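Local coordinates for putative flavoprotein decarboxylase (Streptomyces olivoviridis, PDB 6JLS) that binds flavin mononucleotide and acts as a cysteine decarboxylase in the biosynthesis of thioviridamide, at residues Q16-M21 with V44-V49. Numbering follows the deposited sequence.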
loop_
_atom_site.group_PDB
_atom_site.type_symbol
_atom_site.label_atom_id
_atom_site.label_comp_id
_atom_site.label_asym_id
_atom_site.label_seq_id
_atom_site.Cartn_x
_atom_site.Cartn_y
_atom_site.Cartn_z
ATOM N N GLN A 16 41.339 8.017 20.974
ATOM C CA GLN A 16 40.834 9.334 20.617
ATOM C C GLN A 16 40.397 9.405 19.159
ATOM O O GLN A 16 40.223 10.500 18.615
ATOM C CB GLN A 16 41.903 10.386 20.907
ATOM C CG GLN A 16 42.013 10.752 22.372
ATOM C CD GLN A 16 40.942 11.736 22.780
ATOM O OE1 GLN A 16 40.900 12.858 22.275
ATOM N NE2 GLN A 16 40.055 11.320 23.679
ATOM N N LEU A 17 40.203 8.257 18.519
ATOM C CA LEU A 17 39.975 8.190 17.085
ATOM C C LEU A 17 38.491 8.053 16.762
ATOM O O LEU A 17 37.742 7.378 17.476
ATOM C CB LEU A 17 40.748 7.015 16.488
ATOM C CG LEU A 17 42.264 7.072 16.685
ATOM C CD1 LEU A 17 42.961 5.899 15.999
ATOM C CD2 LEU A 17 42.794 8.396 16.163
ATOM N N THR A 18 38.076 8.701 15.680
ATOM C CA THR A 18 36.762 8.511 15.077
ATOM C C THR A 18 36.946 7.756 13.767
ATOM O O THR A 18 37.552 8.285 12.827
ATOM C CB THR A 18 36.074 9.854 14.820
ATOM O OG1 THR A 18 35.841 10.524 16.063
ATOM C CG2 THR A 18 34.753 9.653 14.104
ATOM N N LEU A 19 36.428 6.534 13.698
ATOM C CA LEU A 19 36.545 5.718 12.498
ATOM C C LEU A 19 35.174 5.443 11.893
ATOM O O LEU A 19 34.239 5.038 12.595
ATOM C CB LEU A 19 37.247 4.391 12.798
ATOM C CG LEU A 19 37.511 3.531 11.561
ATOM C CD1 LEU A 19 38.892 2.916 11.619
ATOM C CD2 LEU A 19 36.457 2.443 11.385
ATOM N N THR A 20 35.058 5.636 10.586
ATOM C CA THR A 20 33.838 5.317 9.859
ATOM C C THR A 20 34.074 4.089 8.988
ATOM O O THR A 20 34.986 4.076 8.152
ATOM C CB THR A 20 33.373 6.500 9.015
ATOM O OG1 THR A 20 33.016 7.585 9.887
ATOM C CG2 THR A 20 32.169 6.116 8.170
ATOM N N MET A 21 33.240 3.074 9.194
ATOM C CA MET A 21 33.254 1.806 8.478
ATOM C C MET A 21 32.130 1.793 7.438
ATOM O O MET A 21 30.964 2.045 7.774
ATOM C CB MET A 21 33.081 0.676 9.499
ATOM C CG MET A 21 32.813 -0.700 8.949
ATOM S SD MET A 21 32.801 -1.972 10.267
ATOM C CE MET A 21 32.400 -1.000 11.702
ATOM N N VAL A 44 38.952 2.129 19.888
ATOM C CA VAL A 44 38.290 3.110 19.035
ATOM C C VAL A 44 37.272 3.899 19.846
ATOM O O VAL A 44 36.439 3.329 20.562
ATOM C CB VAL A 44 37.659 2.428 17.812
ATOM C CG1 VAL A 44 37.083 3.472 16.873
ATOM C CG2 VAL A 44 38.698 1.580 17.095
ATOM N N GLY A 45 37.354 5.227 19.745
ATOM C CA GLY A 45 36.531 6.135 20.515
ATOM C C GLY A 45 35.149 6.351 19.941
ATOM O O GLY A 45 34.157 6.150 20.642
ATOM N N ARG A 46 35.067 6.784 18.683
ATOM C CA ARG A 46 33.808 6.905 17.961
ATOM C C ARG A 46 33.844 5.971 16.770
ATOM O O ARG A 46 34.806 5.981 15.997
ATOM C CB ARG A 46 33.556 8.320 17.459
ATOM C CG ARG A 46 33.142 9.275 18.512
ATOM C CD ARG A 46 31.744 9.778 18.264
ATOM N NE ARG A 46 31.268 10.503 19.435
ATOM C CZ ARG A 46 30.594 9.937 20.431
ATOM N NH1 ARG A 46 30.305 8.645 20.387
ATOM N NH2 ARG A 46 30.201 10.662 21.467
ATOM N N LEU A 47 32.788 5.186 16.609
ATOM C CA LEU A 47 32.633 4.317 15.457
ATOM C C LEU A 47 31.360 4.713 14.734
ATOM O O LEU A 47 30.309 4.843 15.367
ATOM C CB LEU A 47 32.570 2.858 15.883
ATOM C CG LEU A 47 32.447 1.832 14.767
ATOM C CD1 LEU A 47 33.671 1.899 13.861
ATOM C CD2 LEU A 47 32.297 0.464 15.408
ATOM N N HIS A 48 31.462 4.937 13.421
ATOM C CA HIS A 48 30.302 5.114 12.552
ATOM C C HIS A 48 30.266 4.018 11.496
ATOM O O HIS A 48 31.309 3.513 11.065
ATOM C CB HIS A 48 30.322 6.457 11.837
ATOM C CG HIS A 48 30.418 7.634 12.748
ATOM N ND1 HIS A 48 29.375 8.039 13.554
ATOM C CD2 HIS A 48 31.418 8.521 12.950
ATOM C CE1 HIS A 48 29.736 9.116 14.225
ATOM N NE2 HIS A 48 30.970 9.430 13.875
ATOM N N VAL A 49 29.062 3.678 11.045
ATOM C CA VAL A 49 28.873 2.668 10.009
ATOM C C VAL A 49 27.889 3.207 8.987
ATOM O O VAL A 49 26.857 3.780 9.356
ATOM C CB VAL A 49 28.370 1.328 10.578
ATOM C CG1 VAL A 49 28.181 0.321 9.455
ATOM C CG2 VAL A 49 29.352 0.792 11.589
#
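Thr18 to Met21 pair with Arg46 to Val49 as neighbouring parallel strands, the first two in chain order of the flavoprotein's Rossmann-like parallel sheet, linked by helix 32-40 in a beta-alpha-beta crossover; Leu17 and Gly45 lead into them. The strand axes run at 18° to each other. Four near-straight backbone bonds join the two segments, Arg46 N to Leu17 O, Leu19 N to Arg46 O, His48 N to Leu19 O and Met21 N to His48 O, the last spanning 2.7 Å. At the entry end Leu17 O takes a second, weak bond from Gly45 N at 3.2 Å, bent to 129° at the hydrogen. CA-H...O contacts accompany these bonds, among them Leu47 CA to Leu19 O.

On the apolar face, Leu19 and Leu47 lie side by side and meet through methyls, CD2 to CD1 at 3.8 Å. Met21 starts with CG anti to its backbone N, and a bend at chi3 (24°) sets CE against both Leu47 CD1 and Val49 CG2, the latter at 3.5 Å. Helix 32-40 packs on this face through Ala36 and Leu39, and helix 182-193 adds Phe185 and Leu189 against Leu19.

The other face carries Thr18, Thr20, Arg46 and His48. Thr18 OG1 rests on Arg46 CB, while the end of the arginine leads away from the pair. Thr20 OG1 sits near the plane of the His48 ring at its edge, 3.6 Å from CD2, and is hydrogen-bonded to Ser93 OG. His48 ND1 is bonded to Ser71 N, which helps fix the ring; NE2 is buried with no polar partner in the model. Beside it, Thr18 CG2 meets the same ring edge, 3.7 Å from His48 CD2 and 3.8 Å from His48 NE2.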